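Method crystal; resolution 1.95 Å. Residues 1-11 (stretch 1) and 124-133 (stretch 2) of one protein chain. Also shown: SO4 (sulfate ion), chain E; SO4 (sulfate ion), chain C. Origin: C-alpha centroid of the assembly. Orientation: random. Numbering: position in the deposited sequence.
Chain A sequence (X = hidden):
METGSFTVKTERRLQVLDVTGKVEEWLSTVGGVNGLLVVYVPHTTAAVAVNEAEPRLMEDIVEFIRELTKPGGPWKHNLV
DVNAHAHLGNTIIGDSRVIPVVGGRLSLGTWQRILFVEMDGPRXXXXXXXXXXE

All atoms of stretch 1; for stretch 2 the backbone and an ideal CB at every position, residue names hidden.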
ATOM      1  N   MET A   1     -13.543  14.955  12.769  1.00 52.51           N
ATOM      2  CA  MET A   1     -12.841  14.822  11.463  1.00 51.06           C
ATOM      3  C   MET A   1     -13.568  15.574  10.360  1.00 50.57           C
ATOM      4  O   MET A   1     -14.768  15.840  10.450  1.00 50.75           O
ATOM      5  CB  MET A   1     -12.721  13.347  11.079  1.00 51.03           C
ATOM      6  CG  MET A   1     -14.052  12.632  10.992  1.00 51.01           C
ATOM      7  SD  MET A   1     -13.886  10.868  10.693  1.00 47.49           S
ATOM      8  CE  MET A   1     -15.173  10.628   9.453  1.00 48.48           C
ATOM      9  N   GLU A   2     -12.827  15.913   9.313  1.00 49.28           N
ATOM     10  CA  GLU A   2     -13.374  16.606   8.178  1.00 47.96           C
ATOM     11  C   GLU A   2     -13.327  15.712   6.973  1.00 46.23           C
ATOM     12  O   GLU A   2     -12.535  14.793   6.851  1.00 44.40           O
ATOM     13  CB  GLU A   2     -12.541  17.838   7.843  1.00 50.07           C
ATOM     14  CG  GLU A   2     -12.362  18.805   9.011  1.00 53.78           C
ATOM     15  CD  GLU A   2     -13.695  19.421   9.376  1.00 55.64           C
ATOM     16  OE1 GLU A   2     -14.564  19.508   8.522  1.00 57.77           O
ATOM     17  OE2 GLU A   2     -13.838  19.839  10.506  1.00 57.54           O
ATOM     18  N   THR A   3     -14.197  16.051   6.046  1.00 44.10           N
ATOM     19  CA  THR A   3     -14.373  15.144   4.957  1.00 42.60           C
ATOM     20  C   THR A   3     -14.750  15.897   3.661  1.00 41.07           C
ATOM     21  O   THR A   3     -15.405  16.930   3.702  1.00 40.06           O
ATOM     22  CB  THR A   3     -15.489  14.192   5.418  1.00 44.04           C
ATOM     23  OG1 THR A   3     -14.977  12.845   5.520  1.00 43.89           O
ATOM     24  CG2 THR A   3     -16.714  14.277   4.519  1.00 42.49           C
ATOM     25  N   GLY A   4     -14.157  15.422   2.568  1.00 38.26           N
ATOM     26  CA  GLY A   4     -14.263  16.111   1.297  1.00 37.37           C
ATOM     27  C   GLY A   4     -13.912  15.251   0.099  1.00 37.04           C
ATOM     28  O   GLY A   4     -13.552  14.082   0.235  1.00 35.34           O
ATOM     29  N   SER A   5     -14.019  15.838  -1.085  1.00 36.78           N
ATOM     30  CA  SER A   5     -13.711  15.117  -2.314  1.00 37.22           C
ATOM     31  C   SER A   5     -13.616  16.074  -3.484  1.00 36.55           C
ATOM     32  O   SER A   5     -14.082  17.212  -3.412  1.00 37.45           O
ATOM     33  CB  SER A   5     -14.807  14.100  -2.619  1.00 37.29           C
ATOM     34  OG  SER A   5     -15.970  14.765  -3.087  1.00 39.75           O
ATOM     35  N   PHE A   6     -13.005  15.605  -4.564  1.00 35.46           N
ATOM     36  CA  PHE A   6     -12.890  16.383  -5.778  1.00 33.92           C
ATOM     37  C   PHE A   6     -12.818  15.436  -6.953  1.00 34.40           C
ATOM     38  O   PHE A   6     -12.456  14.278  -6.828  1.00 32.62           O
ATOM     39  CB  PHE A   6     -11.653  17.324  -5.718  1.00 33.14           C
ATOM     40  CG  PHE A   6     -10.321  16.588  -5.634  1.00 31.93           C
ATOM     41  CD1 PHE A   6      -9.740  16.062  -6.784  1.00 30.88           C
ATOM     42  CD2 PHE A   6      -9.648  16.526  -4.422  1.00 31.32           C
ATOM     43  CE1 PHE A   6      -8.481  15.461  -6.709  1.00 31.51           C
ATOM     44  CE2 PHE A   6      -8.386  15.920  -4.359  1.00 30.84           C
ATOM     45  CZ  PHE A   6      -7.798  15.388  -5.499  1.00 29.75           C
ATOM     46  N   THR A   7     -13.246  15.937  -8.132  1.00 33.63           N
ATOM     47  CA  THR A   7     -13.210  15.070  -9.311  1.00 34.42           C
ATOM     48  C   THR A   7     -11.961  15.265 -10.106  1.00 34.70           C
ATOM     49  O   THR A   7     -11.313  16.302 -10.050  1.00 33.60           O
ATOM     50  CB  THR A   7     -14.302  15.475 -10.247  1.00 35.39           C
ATOM     51  OG1 THR A   7     -14.123  16.845 -10.612  1.00 37.21           O
ATOM     52  CG2 THR A   7     -15.664  15.319  -9.564  1.00 34.44           C
ATOM     53  N   VAL A   8     -11.638  14.188 -10.836  1.00 34.38           N
ATOM     54  CA  VAL A   8     -10.461  14.164 -11.685  1.00 34.61           C
ATOM     55  C   VAL A   8     -10.893  13.580 -13.013  1.00 35.93           C
ATOM     56  O   VAL A   8     -11.270  12.413 -13.114  1.00 34.83           O
ATOM     57  CB  VAL A   8      -9.376  13.264 -11.051  0.65 33.20           C
ATOM     58  CG1 VAL A   8      -8.186  13.147 -12.014  1.00 33.00           C
ATOM     59  CG2 VAL A   8      -8.893  13.838  -9.732  1.00 32.75           C
ATOM     60  N   LYS A   9     -10.858  14.428 -14.029  1.00 36.82           N
ATOM     61  CA  LYS A   9     -11.235  14.042 -15.368  1.00 38.61           C
ATOM     62  C   LYS A   9     -10.022  13.497 -16.093  1.00 37.71           C
ATOM     63  O   LYS A   9      -9.059  14.202 -16.363  1.00 38.12           O
ATOM     64  CB  LYS A   9     -11.764  15.281 -16.095  1.00 40.99           C
ATOM     65  CG  LYS A   9     -12.527  14.925 -17.374  1.00 44.84           C
ATOM     66  CD  LYS A   9     -11.862  15.501 -18.628  1.00 48.61           C
ATOM     67  CE  LYS A   9     -12.856  15.733 -19.771  1.00 50.44           C
ATOM     68  NZ  LYS A   9     -12.535  14.851 -20.891  1.00 52.58           N
ATOM     69  N   THR A  10     -10.032  12.202 -16.400  1.00 36.47           N
ATOM     70  CA  THR A  10      -8.900  11.629 -17.096  1.00 35.42           C
ATOM     71  C   THR A  10      -9.177  11.634 -18.603  1.00 36.38           C
ATOM     72  O   THR A  10     -10.317  11.626 -19.051  1.00 35.56           O
ATOM     73  CB  THR A  10      -8.652  10.200 -16.551  1.00 33.62           C
ATOM     74  OG1 THR A  10      -9.696   9.339 -17.008  1.00 30.28           O
ATOM     75  CG2 THR A  10      -8.658  10.215 -15.020  1.00 31.55           C
ATOM     76  N   GLU A  11      -8.108  11.680 -19.392  1.00 37.90           N
ATOM     77  CA  GLU A  11      -8.233  11.823 -20.837  1.00 40.04           C
ATOM     78  C   GLU A  11      -7.869  10.607 -21.680  1.00 40.24           C
ATOM     79  O   GLU A  11      -8.313  10.493 -22.824  1.00 39.22           O
ATOM     80  CB  GLU A  11      -7.397  13.027 -21.268  1.00 43.48           C
ATOM     81  CG  GLU A  11      -7.573  14.206 -20.322  1.00 49.69           C
ATOM     82  CD  GLU A  11      -6.270  14.919 -19.997  1.00 53.57           C
ATOM     83  OE1 GLU A  11      -5.373  14.984 -20.867  1.00 55.04           O
ATOM     84  OE2 GLU A  11      -6.148  15.421 -18.857  1.00 54.83           O
ATOM     85  N   UNK A 124     -14.569  10.351 -15.643  1.00 35.85           N
ATOM     86  CA  UNK A 124     -14.628  11.397 -14.675  1.00 35.77           C
ATOM     87  C   UNK A 124     -14.522  10.689 -13.340  1.00 33.31           C
ATOM     88  O   UNK A 124     -15.453  10.047 -12.872  1.00 34.15           O
ATOM     89  CB  UNK A 124     -15.896  12.244 -14.803  1.00 35.77           C
ATOM     90  N   UNK A 125     -13.327  10.785 -12.772  1.00 30.73           N
ATOM     91  CA  UNK A 125     -13.016  10.090 -11.532  1.00 29.12           C
ATOM     92  C   UNK A 125     -13.167  10.925 -10.262  1.00 28.92           C
ATOM     93  O   UNK A 125     -13.331  12.136 -10.324  1.00 28.63           O
ATOM     94  CB  UNK A 125     -11.582   9.562 -11.608  1.00 29.12           C
ATOM     95  N   UNK A 126     -13.125  10.258  -9.113  1.00 28.15           N
ATOM     96  CA  UNK A 126     -13.278  10.908  -7.804  1.00 28.03           C
ATOM     97  C   UNK A 126     -12.131  10.578  -6.857  1.00 28.03           C
ATOM     98  O   UNK A 126     -11.592   9.479  -6.850  1.00 28.02           O
ATOM     99  CB  UNK A 126     -14.604  10.494  -7.163  1.00 28.03           C
ATOM    100  N   UNK A 127     -11.728  11.602  -6.082  1.00 27.02           N
ATOM    101  CA  UNK A 127     -10.769  11.390  -5.008  1.00 27.35           C
ATOM    102  C   UNK A 127     -11.412  11.848  -3.735  1.00 28.61           C
ATOM    103  O   UNK A 127     -11.921  12.964  -3.650  1.00 27.57           O
ATOM    104  CB  UNK A 127      -9.451  12.126  -5.259  1.00 27.35           C
ATOM    105  N   UNK A 128     -11.455  10.933  -2.767  1.00 27.46           N
ATOM    106  CA  UNK A 128     -12.071  11.275  -1.512  1.00 29.22           C
ATOM    107  C   UNK A 128     -10.986  11.643  -0.495  1.00 31.04           C
ATOM    108  O   UNK A 128      -9.862  11.165  -0.565  1.00 30.60           O
ATOM    109  CB  UNK A 128     -12.935  10.119  -1.004  1.00 29.22           C
ATOM    110  N   UNK A 129     -11.338  12.520   0.440  1.00 31.22           N
ATOM    111  CA  UNK A 129     -10.369  13.008   1.414  1.00 32.28           C
ATOM    112  C   UNK A 129     -10.958  12.999   2.814  1.00 33.22           C
ATOM    113  O   UNK A 129     -12.137  13.290   3.013  1.00 33.00           O
ATOM    114  CB  UNK A 129      -9.902  14.418   1.047  1.00 32.28           C
ATOM    115  N   UNK A 130     -10.122  12.650   3.783  1.00 33.85           N
ATOM    116  CA  UNK A 130     -10.532  12.589   5.186  1.00 34.69           C
ATOM    117  C   UNK A 130      -9.432  13.170   6.051  1.00 35.28           C
ATOM    118  O   UNK A 130      -8.270  12.797   5.958  1.00 35.23           O
ATOM    119  CB  UNK A 130     -10.850  11.153   5.609  1.00 34.69           C
ATOM    120  N   UNK A 131      -9.792  14.101   6.926  1.00 35.20           N
ATOM    121  CA  UNK A 131      -8.812  14.683   7.829  1.00 35.71           C
ATOM    122  C   UNK A 131      -9.222  14.369   9.250  1.00 36.83           C
ATOM    123  O   UNK A 131     -10.341  14.676   9.672  1.00 36.39           O
ATOM    124  CB  UNK A 131      -8.682  16.193   7.616  1.00 35.71           C
ATOM    125  N   UNK A 132      -8.306  13.761   9.986  1.00 37.95           N
ATOM    126  CA  UNK A 132      -8.556  13.349  11.356  1.00 38.69           C
ATOM    127  C   UNK A 132      -7.502  13.980  12.239  1.00 41.11           C
ATOM    128  O   UNK A 132      -6.329  13.634  12.196  1.00 39.61           O
ATOM    129  CB  UNK A 132      -8.552  11.825  11.494  1.00 38.69           C
ATOM    130  N   UNK A 133      -7.892  14.930  13.084  1.00 43.05           N
ATOM    131  CA  UNK A 133      -6.920  15.547  13.963  1.00 46.92           C
ATOM    132  C   UNK A 133      -7.294  16.934  14.442  1.00 49.82           C
ATOM    133  O   UNK A 133      -8.437  17.376  14.293  1.00 50.46           O
ATOM    134  CB  UNK A 133      -5.567  15.613  13.252  1.00 46.92           C
TER
HETATM  135  S   SO4 E 506     -10.087  18.521 -13.970  1.00 86.01           S
HETATM  136  O1  SO4 E 506      -9.797  19.627 -13.118  1.00 86.13           O
HETATM  137  O2  SO4 E 506      -9.680  18.562 -15.330  1.00 86.09           O
HETATM  138  O3  SO4 E 506     -11.623  18.296 -13.960  1.00 86.34           O
HETATM  139  O4  SO4 E 506      -9.559  17.282 -13.432  1.00 86.25           O
HETATM  140  S   SO4 C 501     -14.602   1.412 -10.850  1.00 30.33           S
HETATM  141  O1  SO4 C 501     -14.900   0.543 -12.082  1.00 31.44           O
HETATM  142  O2  SO4 C 501     -15.590   2.469 -10.637  1.00 33.10           O
HETATM  143  O3  SO4 C 501     -13.313   2.084 -10.989  1.00 29.67           O
HETATM  144  O4  SO4 C 501     -14.560   0.591  -9.647  1.00 29.04           O

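Stretch 2 runs antiparallel to the strand 2-9, and paired backbone hydrogen bonds at positions 125, 127, 129 and 131 fix the register, so CB directions alternate between two faces of the sheet.

Position 124 lies opposite Lys 9, its CB on the face that carries Thr 7 and Lys 9. Polar or acidic residues would suit it. It is Glu 124, whose OE1 comes within 4.2 Å of Lys 9 CB; the lysine amine leads away, and no salt bridge forms.

Position 125 pairs with Val 8, whose O accepts its N at 2.6 Å. The ideal CB points to the face of Val 8, near the methyl of Thr 10, so an aliphatic or a long side chain with an aliphatic base fits. Arg 125 is the latter: its CG lies 3.9 Å from Thr 10 CG2, while its end leads away and NH1 donates to O3 of the chain C sulfate at 2.9 Å.

Position 126 faces Thr 7 in a non-hydrogen-bonded pair, with little to grip; small polar or beta-branched residues are plausible. Thr 126 places CG2 4.4 Å from Ser 5 CB.

Position 127 is more restrictive. Its ideal CB sits 3.7 Å from Phe 6 CZ and 4.8 Å from Val 8 CG2, favouring a compact aliphatic such as valine or isoleucine. Val 127 lays CB over one face of the Phe 6 ring, 3.8 Å from its centroid in a CH-pi contact, and its CG2 meets Val 8 CG2 at 3.8 Å.

Position 128 returns to the face of Ser 5, where small or polar side chains would be tolerated. Asn 128 turns its end nearer, bringing ND2 to 3.2 Å from Ser 5 CB.

At 129, the partner is Gly 4, which offers no side chain, while the Phe 6 ring lies beside the site on the same face. A larger apolar residue can use that room. Leu 129 extends CD1 to the ring edge, 3.8 Å from Phe 6 CD2; its N donates to Gly 4 O at 2.7 Å.

Position 130 shares a face with Thr 3, and the Met 1 side chain reaches into the vicinity, so aliphatic residues suit. Leu 130 sets CD1 3.9 Å from Met 1 CE.

Position 131 pairs with Glu 2 and admits many types. Tyr 131 approaches through CB, 4.2 Å from Glu 2 CB, and its ring leads away.

At 132 the CB points sideways near Met 1, favouring apolar groups; Leu 132 CD1 packs 3.7 Å from Met 1 CB.

Position 133 has phi/psi of 156/-168°, where a CB would jam against the preceding carbonyl, calling for glycine: Gly 133.

Stretch 2, residues 124-133: ERTVNLLYLG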
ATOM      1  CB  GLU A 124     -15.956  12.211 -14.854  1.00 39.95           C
ATOM      2  CG  GLU A 124     -16.455  12.813 -13.541  1.00 46.07           C
ATOM      3  CD  GLU A 124     -16.476  14.317 -13.672  1.00 50.29           C
ATOM      4  OE1 GLU A 124     -15.512  14.864 -14.202  1.00 52.59           O
ATOM      5  OE2 GLU A 124     -17.458  14.931 -13.274  1.00 51.12           O
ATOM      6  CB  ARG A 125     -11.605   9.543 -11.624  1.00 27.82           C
ATOM      7  CG  ARG A 125     -11.374   8.602 -12.782  1.00 27.09           C
ATOM      8  CD  ARG A 125     -12.244   7.342 -12.709  1.00 26.42           C
ATOM      9  NE  ARG A 125     -11.562   6.240 -13.380  1.00 25.92           N
ATOM     10  CZ  ARG A 125     -11.864   4.958 -13.204  1.00 23.44           C
ATOM     11  NH1 ARG A 125     -12.859   4.613 -12.384  1.00 23.36           N
ATOM     12  NH2 ARG A 125     -11.128   4.008 -13.788  1.00 23.02           N
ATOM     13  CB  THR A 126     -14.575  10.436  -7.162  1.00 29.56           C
ATOM     14  OG1 THR A 126     -15.673  10.827  -7.989  1.00 30.39           O
ATOM     15  CG2 THR A 126     -14.738  11.083  -5.782  1.00 30.02           C
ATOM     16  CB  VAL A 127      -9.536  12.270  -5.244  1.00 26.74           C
ATOM     17  CG1 VAL A 127      -8.598  12.175  -4.030  1.00 26.32           C
ATOM     18  CG2 VAL A 127      -8.788  11.835  -6.480  1.00 26.69           C
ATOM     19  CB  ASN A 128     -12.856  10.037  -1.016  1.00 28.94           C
ATOM     20  CG  ASN A 128     -14.099   9.815  -1.860  1.00 30.77           C
ATOM     21  OD1 ASN A 128     -14.574   8.698  -2.033  1.00 32.25           O
ATOM     22  ND2 ASN A 128     -14.656  10.929  -2.378  1.00 28.06           N
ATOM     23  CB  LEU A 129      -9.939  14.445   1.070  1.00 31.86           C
ATOM     24  CG  LEU A 129      -9.465  14.704  -0.368  1.00 32.14           C
ATOM     25  CD1 LEU A 129      -9.409  16.188  -0.666  1.00 31.28           C
ATOM     26  CD2 LEU A 129      -8.104  14.058  -0.576  1.00 30.20           C
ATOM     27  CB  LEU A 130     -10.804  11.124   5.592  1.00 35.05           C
ATOM     28  CG  LEU A 130     -11.229  10.946   7.075  1.00 36.31           C
ATOM     29  CD1 LEU A 130     -12.041   9.671   7.301  1.00 37.32           C
ATOM     30  CD2 LEU A 130     -10.036  10.870   8.026  1.00 35.50           C
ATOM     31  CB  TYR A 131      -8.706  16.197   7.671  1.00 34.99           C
ATOM     32  CG  TYR A 131      -7.709  16.770   8.651  1.00 34.63           C
ATOM     33  CD1 TYR A 131      -6.343  16.532   8.497  1.00 34.87           C
ATOM     34  CD2 TYR A 131      -8.131  17.472   9.782  1.00 34.64           C
ATOM     35  CE1 TYR A 131      -5.419  16.972   9.449  1.00 34.18           C
ATOM     36  CE2 TYR A 131      -7.210  17.914  10.742  1.00 33.87           C
ATOM     37  CZ  TYR A 131      -5.862  17.657  10.568  1.00 33.65           C
ATOM     38  OH  TYR A 131      -4.952  18.054  11.523  1.00 33.62           O
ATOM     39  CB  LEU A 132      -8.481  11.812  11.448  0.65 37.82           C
ATOM     40  CG  LEU A 132      -8.885  11.239  12.828  0.65 37.46           C
ATOM     41  CD1 LEU A 132     -10.403  11.179  13.013  0.65 38.17           C
ATOM     42  CD2 LEU A 132      -8.372   9.816  13.054  0.65 36.68           C
TER
HETATM   43  O   HOH W   1     -14.431  11.244   2.618  1.00 57.31           O
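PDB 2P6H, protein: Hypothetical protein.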